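Local coordinates for protein N2152 (Neocallimastix frontalis, PDB 5U22) that probably hydrolyses glycosidic bonds in several rare arabinosyl substrates, as a family 39 glycoside hydrolase built from a TIM barrel and a beta sandwich, at residues M21-T26 / K327-A332; G76-I81 / P108-R113; A333-S338 / P362-S367. One frame throughout, in Å; residues are numbered along the deposited sequence.

Contact 1 (M21-T26 / K327-A332)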
loop_
_atom_site.group_PDB
_atom_site.type_symbol
_atom_site.label_atom_id
_atom_site.label_comp_id
_atom_site.label_asym_id
_atom_site.label_seq_id
_atom_site.Cartn_x
_atom_site.Cartn_y
_atom_site.Cartn_z
ATOM N N MET A 21 20.369 -16.720 17.475
ATOM C CA MET A 21 19.347 -17.538 16.832
ATOM C C MET A 21 19.184 -17.015 15.416
ATOM O O MET A 21 19.694 -15.939 15.085
ATOM C CB MET A 21 18.022 -17.494 17.597
ATOM N N VAL A 22 18.499 -17.777 14.573
ATOM C CA VAL A 22 18.421 -17.486 13.149
ATOM C C VAL A 22 16.966 -17.271 12.783
ATOM O O VAL A 22 16.117 -18.124 13.070
ATOM C CB VAL A 22 19.034 -18.617 12.307
ATOM C CG1 VAL A 22 18.855 -18.323 10.826
ATOM C CG2 VAL A 22 20.511 -18.801 12.658
ATOM N N SER A 23 16.674 -16.135 12.152
ATOM C CA SER A 23 15.354 -15.894 11.588
ATOM C C SER A 23 15.330 -16.486 10.187
ATOM O O SER A 23 16.152 -16.110 9.343
ATOM C CB SER A 23 15.032 -14.397 11.546
ATOM O OG SER A 23 14.899 -13.870 12.854
ATOM N N GLN A 24 14.400 -17.408 9.941
ATOM C CA GLN A 24 14.341 -18.120 8.668
ATOM C C GLN A 24 13.170 -17.638 7.828
ATOM O O GLN A 24 12.041 -17.541 8.320
ATOM C CB GLN A 24 14.219 -19.631 8.882
ATOM C CG GLN A 24 15.381 -20.260 9.624
ATOM C CD GLN A 24 15.487 -21.751 9.348
ATOM O OE1 GLN A 24 15.433 -22.187 8.194
ATOM N NE2 GLN A 24 15.617 -22.539 10.404
ATOM N N LEU A 25 13.433 -17.393 6.547
ATOM C CA LEU A 25 12.408 -17.122 5.547
ATOM C C LEU A 25 12.609 -18.084 4.387
ATOM O O LEU A 25 13.737 -18.261 3.911
ATOM C CB LEU A 25 12.486 -15.680 5.043
ATOM C CG LEU A 25 12.346 -14.597 6.110
ATOM C CD1 LEU A 25 13.618 -13.783 6.182
ATOM C CD2 LEU A 25 11.156 -13.701 5.795
ATOM N N THR A 26 11.526 -18.705 3.932
ATOM C CA THR A 26 11.609 -19.699 2.871
ATOM C C THR A 26 10.788 -19.235 1.678
ATOM O O THR A 26 9.592 -18.948 1.808
ATOM C CB THR A 26 11.151 -21.067 3.368
ATOM O OG1 THR A 26 12.004 -21.456 4.448
ATOM C CG2 THR A 26 11.256 -22.108 2.242
ATOM N N LYS A 327 5.063 -9.036 14.874
ATOM C CA LYS A 327 5.895 -7.962 14.341
ATOM C C LYS A 327 7.070 -8.462 13.507
ATOM O O LYS A 327 7.794 -7.631 12.953
ATOM C CB LYS A 327 6.419 -7.093 15.485
ATOM C CG LYS A 327 5.310 -6.416 16.277
ATOM C CD LYS A 327 5.858 -5.513 17.366
ATOM C CE LYS A 327 4.771 -4.581 17.881
ATOM N NZ LYS A 327 3.622 -5.345 18.442
ATOM N N LEU A 328 7.268 -9.777 13.381
ATOM C CA LEU A 328 8.554 -10.271 12.908
ATOM C C LEU A 328 8.731 -10.076 11.405
ATOM O O LEU A 328 7.769 -9.953 10.638
ATOM C CB LEU A 328 8.744 -11.752 13.253
ATOM C CG LEU A 328 8.732 -12.032 14.763
ATOM C CD1 LEU A 328 8.965 -13.507 15.053
ATOM C CD2 LEU A 328 9.750 -11.164 15.467
ATOM N N ILE A 329 10.010 -10.033 11.017
ATOM C CA ILE A 329 10.528 -9.932 9.654
ATOM C C ILE A 329 9.703 -10.728 8.643
ATOM O O ILE A 329 9.287 -11.860 8.903
ATOM C CB ILE A 329 12.005 -10.374 9.640
ATOM C CG1 ILE A 329 12.622 -10.253 8.239
ATOM C CG2 ILE A 329 12.150 -11.810 10.203
ATOM C CD1 ILE A 329 14.119 -10.249 8.298
ATOM N N ASP A 330 9.464 -10.129 7.481
ATOM C CA ASP A 330 8.629 -10.724 6.444
ATOM C C ASP A 330 9.068 -10.110 5.120
ATOM O O ASP A 330 9.915 -9.216 5.094
ATOM C CB ASP A 330 7.152 -10.464 6.746
ATOM C CG ASP A 330 6.222 -11.457 6.088
ATOM O OD1 ASP A 330 6.623 -12.158 5.132
ATOM O OD2 ASP A 330 5.064 -11.529 6.541
ATOM N N GLY A 331 8.473 -10.557 4.022
ATOM C CA GLY A 331 8.864 -9.977 2.747
ATOM C C GLY A 331 8.153 -10.613 1.574
ATOM O O GLY A 331 7.216 -11.395 1.734
ATOM N N ALA A 332 8.623 -10.260 0.378
ATOM C CA ALA A 332 7.972 -10.682 -0.850
ATOM C C ALA A 332 9.021 -11.074 -1.876
ATOM O O ALA A 332 10.140 -10.553 -1.876
ATOM C CB ALA A 332 7.077 -9.573 -1.426
#
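Asp330, which meets Leu25 through its backbone, carries the one flat side-chain group among the touching residues. The CB of Asp330 points away from segment 21-26. OD1 accepts Gly331 N at 2.7 Å, on its anti side and tilted 29° from the carboxylate plane, with a bent N-H...O angle of 145°. The same oxygen forms a salt bridge with Arg270, and OD2 forms one with Arg267, so an aspartate suits a buried site where two guanidinium groups of helix 258-270 would balance its charge.

Across the contact the touching is by van der Waals packing. Leu25 points toward 327-332 and divides its work between its two methyls. CD2 rests on the main chain, 4.0 Å from Asp330 CA and 4.1 Å from Ile329 O, while CD1 meets Ile329 CD1 at 4.1 Å, the two side chains lying at a slant to each other. Beta branching lets Ile329 serve two partners: with CG1 anti to its backbone N (chi1 -178°), one arm extends to Leu25, and CG2 packs 4.1 Å from Ser23 CB. Serine is small enough for this place, and its OG is bound to the backbone N of Asp351. The N of Gly331 comes within 4.5 Å of Leu25 CD2. Phe344 packs on Leu25 and Phe346 on Ile329, both from strand 341-347.

No hydrogen bond joins the two segments; strand 23-28 and strand 330-336 each pair with strand 315-320. Leu25 on its strand and Ile329 just ahead of strand 330-336 pack together, consistent with the interior of the beta sandwich that accompanies the TIM barrel in family 39 glycoside hydrolases, probably where it meets the barrel, since Asp330 reaches helix 258-270.

Contact 2 (G76-I81 / P108-R113)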
loop_
_atom_site.group_PDB
_atom_site.type_symbol
_atom_site.label_atom_id
_atom_site.label_comp_id
_atom_site.label_asym_id
_atom_site.label_seq_id
_atom_site.Cartn_x
_atom_site.Cartn_y
_atom_site.Cartn_z
ATOM N N GLY A 76 -10.941 26.383 2.708
ATOM C CA GLY A 76 -12.121 25.719 3.214
ATOM C C GLY A 76 -12.089 24.211 3.147
ATOM O O GLY A 76 -13.080 23.570 3.528
ATOM N N ARG A 77 -10.992 23.626 2.676
ATOM C CA ARG A 77 -10.878 22.190 2.518
ATOM C C ARG A 77 -10.096 21.619 3.697
ATOM O O ARG A 77 -9.656 22.345 4.596
ATOM C CB ARG A 77 -10.216 21.857 1.179
ATOM C CG ARG A 77 -10.794 22.609 -0.009
ATOM C CD ARG A 77 -12.305 22.533 -0.096
ATOM N NE ARG A 77 -12.755 22.992 -1.408
ATOM C CZ ARG A 77 -14.005 22.883 -1.844
ATOM N NH1 ARG A 77 -14.931 22.334 -1.078
ATOM N NH2 ARG A 77 -14.318 23.310 -3.057
ATOM N N GLN A 78 -9.933 20.295 3.703
ATOM C CA GLN A 78 -9.193 19.665 4.790
ATOM C C GLN A 78 -7.751 20.152 4.838
ATOM O O GLN A 78 -7.225 20.438 5.917
ATOM C CB GLN A 78 -9.221 18.143 4.647
ATOM C CG GLN A 78 -8.450 17.383 5.731
ATOM C CD GLN A 78 -9.099 17.426 7.112
ATOM O OE1 GLN A 78 -8.460 17.098 8.105
ATOM N NE2 GLN A 78 -10.367 17.805 7.178
ATOM N N GLN A 79 -7.091 20.233 3.692
ATOM C CA GLN A 79 -5.691 20.621 3.629
ATOM C C GLN A 79 -5.473 21.641 2.521
ATOM O O GLN A 79 -6.292 21.765 1.601
ATOM C CB GLN A 79 -4.798 19.393 3.389
ATOM C CG GLN A 79 -4.850 18.346 4.500
ATOM C CD GLN A 79 -4.261 18.845 5.818
ATOM O OE1 GLN A 79 -3.540 19.843 5.850
ATOM N NE2 GLN A 79 -4.554 18.137 6.904
ATOM N N PRO A 80 -4.368 22.390 2.578
ATOM C CA PRO A 80 -4.086 23.370 1.516
ATOM C C PRO A 80 -3.612 22.755 0.206
ATOM O O PRO A 80 -3.580 23.471 -0.806
ATOM C CB PRO A 80 -2.979 24.250 2.128
ATOM C CG PRO A 80 -2.379 23.419 3.209
ATOM C CD PRO A 80 -3.485 22.557 3.746
ATOM N N ILE A 81 -3.244 21.469 0.190
ATOM C CA ILE A 81 -2.591 20.839 -0.957
ATOM C C ILE A 81 -3.256 19.511 -1.298
ATOM O O ILE A 81 -4.004 18.937 -0.505
ATOM C CB ILE A 81 -1.078 20.601 -0.710
ATOM C CG1 ILE A 81 -0.820 19.389 0.197
ATOM C CG2 ILE A 81 -0.379 21.859 -0.199
ATOM C CD1 ILE A 81 -1.360 19.477 1.623
ATOM N N PRO A 108 -13.428 20.661 6.062
ATOM C CA PRO A 108 -12.358 21.049 6.982
ATOM C C PRO A 108 -12.563 20.452 8.368
ATOM O O PRO A 108 -13.657 20.034 8.740
ATOM C CB PRO A 108 -12.516 22.574 7.034
ATOM C CG PRO A 108 -14.029 22.732 7.031
ATOM C CD PRO A 108 -14.544 21.628 6.096
ATOM N N GLY A 109 -11.476 20.434 9.135
ATOM C CA GLY A 109 -11.523 20.030 10.534
ATOM C C GLY A 109 -11.295 18.543 10.724
ATOM O O GLY A 109 -11.544 17.723 9.842
ATOM N N TRP A 110 -10.783 18.192 11.902
ATOM C CA TRP A 110 -10.688 16.792 12.313
ATOM C C TRP A 110 -11.164 16.651 13.758
ATOM O O TRP A 110 -10.526 17.177 14.676
ATOM C CB TRP A 110 -9.262 16.251 12.173
ATOM C CG TRP A 110 -9.181 14.769 12.446
ATOM C CD1 TRP A 110 -8.946 14.171 13.649
ATOM C CD2 TRP A 110 -9.345 13.705 11.496
ATOM N NE1 TRP A 110 -8.949 12.801 13.510
ATOM C CE2 TRP A 110 -9.194 12.488 12.199
ATOM C CE3 TRP A 110 -9.599 13.662 10.121
ATOM C CZ2 TRP A 110 -9.288 11.235 11.573
ATOM C CZ3 TRP A 110 -9.706 12.414 9.498
ATOM C CH2 TRP A 110 -9.545 11.218 10.228
ATOM N N PRO A 111 -12.297 15.956 13.969
ATOM C CA PRO A 111 -13.139 15.309 12.950
ATOM C C PRO A 111 -13.765 16.280 11.959
ATOM O O PRO A 111 -13.982 17.438 12.320
ATOM C CB PRO A 111 -14.219 14.623 13.780
ATOM C CG PRO A 111 -13.559 14.390 15.120
ATOM C CD PRO A 111 -12.760 15.634 15.329
ATOM N N TYR A 112 -14.015 15.800 10.738
ATOM C CA TYR A 112 -14.595 16.625 9.679
ATOM C C TYR A 112 -15.798 17.407 10.179
ATOM O O TYR A 112 -16.674 16.870 10.862
ATOM C CB TYR A 112 -15.025 15.759 8.495
ATOM C CG TYR A 112 -13.894 14.990 7.860
ATOM C CD1 TYR A 112 -12.973 15.631 7.044
ATOM C CD2 TYR A 112 -13.735 13.624 8.091
ATOM C CE1 TYR A 112 -11.924 14.931 6.464
ATOM C CE2 TYR A 112 -12.693 12.918 7.515
ATOM C CZ TYR A 112 -11.789 13.582 6.709
ATOM O OH TYR A 112 -10.740 12.899 6.135
ATOM N N ARG A 113 -15.856 18.677 9.805
ATOM C CA ARG A 113 -16.975 19.517 10.210
ATOM C C ARG A 113 -18.098 19.317 9.205
ATOM O O ARG A 113 -18.076 19.881 8.109
ATOM C CB ARG A 113 -16.536 20.972 10.315
ATOM C CG ARG A 113 -15.676 21.217 11.540
ATOM C CD ARG A 113 -15.729 22.670 11.947
ATOM N NE ARG A 113 -14.915 23.478 11.054
ATOM C CZ ARG A 113 -13.601 23.594 11.172
ATOM N NH1 ARG A 113 -12.966 22.945 12.138
ATOM N NH2 ARG A 113 -12.920 24.349 10.320
HETATM O O HOH W 1 -8.836 21.141 8.089
#
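Gln78 and Gly109 supply the direct hydrogen bond between the loops. Gln78 NE2 donates to Gly109 O at 2.9 Å, almost straight (172°), with the oxygen in the plane of the amide but the donor well above the carbonyl plane. Glutamine suits this place: its amide nitrogen donates twice, here also to Leu107 O, which fixes its rotation; CG anti to the backbone N (chi1 179°) and a bend at chi2 bring it there. A water bridges too, donating to Gln78 O and accepting from Gly109 N at 2.9 Å.

Packing does the rest. The flat ring of Tyr112 lies against that amide, CE1 3.3 Å from Gln78 NE2 and the planes 63° apart, while its OH reaches Asp105 and Asn146. Trp110 CE3 sits over one face of Tyr112, and the compact ring of Pro108 brings CD within 3.5 Å of Gly76 O.

On Gly109 a CB would be jammed against the preceding carbonyl O, and would meet Arg113 NH1 as it now lies.

These loops follow strands 66-70 and 98-102, at the barrel's C-terminal rim, where TIM-barrel enzymes carry their active sites; bound bis-tris lies about 3 Å from the Trp110 side chain.

Contact 3 (A333-S338 / P362-S367)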
loop_
_atom_site.group_PDB
_atom_site.type_symbol
_atom_site.label_atom_id
_atom_site.label_comp_id
_atom_site.label_asym_id
_atom_site.label_seq_id
_atom_site.Cartn_x
_atom_site.Cartn_y
_atom_site.Cartn_z
ATOM N N ALA A 333 8.638 -11.979 -2.770
ATOM C CA ALA A 333 9.585 -12.517 -3.731
ATOM C C ALA A 333 8.938 -12.587 -5.099
ATOM O O ALA A 333 7.740 -12.859 -5.211
ATOM C CB ALA A 333 10.069 -13.906 -3.321
ATOM N N SER A 334 9.742 -12.350 -6.139
ATOM C CA SER A 334 9.260 -12.434 -7.510
ATOM C C SER A 334 10.192 -13.318 -8.332
ATOM O O SER A 334 11.392 -13.423 -8.056
ATOM C CB SER A 334 9.144 -11.041 -8.146
ATOM O OG SER A 334 10.422 -10.444 -8.267
ATOM N N VAL A 335 9.620 -13.980 -9.334
ATOM C CA VAL A 335 10.380 -14.785 -10.285
ATOM C C VAL A 335 9.980 -14.348 -11.681
ATOM O O VAL A 335 8.786 -14.255 -11.979
ATOM C CB VAL A 335 10.129 -16.294 -10.116
ATOM C CG1 VAL A 335 10.902 -17.068 -11.188
ATOM C CG2 VAL A 335 10.507 -16.763 -8.728
ATOM N N ASP A 336 10.972 -14.101 -12.537
ATOM C CA ASP A 336 10.741 -13.656 -13.909
ATOM C C ASP A 336 11.542 -14.550 -14.850
ATOM O O ASP A 336 12.772 -14.454 -14.898
ATOM C CB ASP A 336 11.150 -12.192 -14.070
ATOM C CG ASP A 336 10.797 -11.622 -15.440
ATOM O OD1 ASP A 336 10.774 -12.367 -16.441
ATOM O OD2 ASP A 336 10.551 -10.403 -15.517
ATOM N N ALA A 337 10.847 -15.400 -15.616
ATOM C CA ALA A 337 11.530 -16.313 -16.528
ATOM C C ALA A 337 12.042 -15.641 -17.797
ATOM O O ALA A 337 12.897 -16.220 -18.477
ATOM C CB ALA A 337 10.603 -17.469 -16.921
ATOM N N SER A 338 11.542 -14.451 -18.144
ATOM C CA SER A 338 12.042 -13.763 -19.326
ATOM C C SER A 338 13.269 -12.919 -19.010
ATOM O O SER A 338 14.231 -12.917 -19.782
ATOM C CB SER A 338 10.954 -12.889 -19.955
ATOM O OG SER A 338 10.200 -13.630 -20.894
ATOM N N PRO A 362 14.252 -21.738 -10.112
ATOM C CA PRO A 362 14.021 -21.868 -11.552
ATOM C C PRO A 362 15.103 -22.691 -12.233
ATOM O O PRO A 362 16.298 -22.539 -11.969
ATOM C CB PRO A 362 14.039 -20.421 -12.038
ATOM C CG PRO A 362 13.597 -19.631 -10.857
ATOM C CD PRO A 362 14.214 -20.331 -9.670
ATOM N N SER A 363 14.659 -23.560 -13.135
ATOM C CA SER A 363 15.589 -24.350 -13.916
ATOM C C SER A 363 16.433 -23.483 -14.828
ATOM O O SER A 363 17.514 -23.923 -15.245
ATOM C CB SER A 363 14.828 -25.397 -14.720
ATOM O OG SER A 363 13.916 -24.774 -15.600
ATOM N N PHE A 364 15.992 -22.248 -15.131
ATOM C CA PHE A 364 16.830 -21.404 -15.978
ATOM C C PHE A 364 18.149 -21.048 -15.302
ATOM O O PHE A 364 19.090 -20.647 -15.990
ATOM C CB PHE A 364 16.077 -20.137 -16.460
ATOM C CG PHE A 364 15.681 -19.149 -15.379
ATOM C CD1 PHE A 364 16.631 -18.390 -14.693
ATOM C CD2 PHE A 364 14.338 -18.899 -15.133
ATOM C CE1 PHE A 364 16.243 -17.468 -13.724
ATOM C CE2 PHE A 364 13.941 -17.972 -14.177
ATOM C CZ PHE A 364 14.888 -17.263 -13.468
ATOM N N LEU A 365 18.246 -21.210 -13.982
ATOM C CA LEU A 365 19.510 -20.981 -13.296
ATOM C C LEU A 365 20.489 -22.135 -13.465
ATOM O O LEU A 365 21.667 -21.973 -13.135
ATOM C CB LEU A 365 19.264 -20.735 -11.805
ATOM C CG LEU A 365 18.434 -19.499 -11.442
ATOM C CD1 LEU A 365 18.066 -19.482 -9.955
ATOM C CD2 LEU A 365 19.178 -18.226 -11.804
ATOM N N GLY A 366 20.042 -23.282 -13.974
ATOM C CA GLY A 366 20.943 -24.415 -14.105
ATOM C C GLY A 366 21.449 -24.858 -12.747
ATOM O O GLY A 366 20.708 -24.896 -11.763
ATOM N N SER A 367 22.732 -25.201 -12.678
ATOM C CA SER A 367 23.294 -25.703 -11.432
ATOM C C SER A 367 24.036 -24.631 -10.659
ATOM O O SER A 367 24.621 -24.926 -9.609
ATOM C CB SER A 367 24.234 -26.879 -11.709
ATOM O OG SER A 367 25.393 -26.413 -12.366
#
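Pro362 opens the second segment by setting its ring against Val335: CG lies 3.7 Å from Val335 CG1. A rigid proline suits this corner, where its ring also touches Val342 of strand 341-347. Its carbonyl begins the 3-10 turn, accepting Leu365 N at 3.1 Å.

Phe364 follows, turned toward the strand from the middle of the short 3-10 segment 363-365. Its CG stands between the backbone N and the carbonyl carbon (chi1 65°), which carries the ring back alongside Pro362, whose CB covers the rim of one ring face. The leading corner is CE2. Val335 CG1 approaches the edge near the ring plane, 4.4 Å from CE2, whereas Ala337 CA and Asp336 O each lie 3.8 Å from that same atom and approach obliquely. Alanine suits its place because the ring can come close to its backbone. Replacing Phe364 by an alanine removes the ring and is likely to leave Pro362 CB and Ala337 without their aromatic neighbour, opening a gap between loop and strand end.

Beyond it, Leu365 turns to Ile398, and Gly366, at positive phi, ends the turn with its N bonded to Ser363 O.

The strand end facing the ring is shaped by Asp336: OD1 accepts Ser338 N at 2.8 Å, an Asx turn, and also accepts Ala339 N, while OD2 binds Thr313 OG1. The chain thus leaves strand 330-336 and returns as strand 341-347, a beta hairpin of the sandwich domain, with the loop that joins strands 353-359 and 368-376 packed against its turn end.

How the contacts relate
Contacts 1 and 3 share strand 330-336: residues 327-332 begin it and 333-338 end it, so the two contacts, with centres 22 Å apart, occupy successive lengths of one sandwich strand. Contact 1 lies at the end nearer the barrel, contact 3 at the distal hairpin. Contact 2 belongs to the barrel, across the centre of the chain from both: its centre is 41 Å from that of contact 1 and 50 Å from that of contact 3, with nearest atoms about 22 Å and 32 Å away. In sequence it falls within the 300 residues separating 21-26 from 327-332. Of the three, contact 2 is the one beside the bound bis-tris.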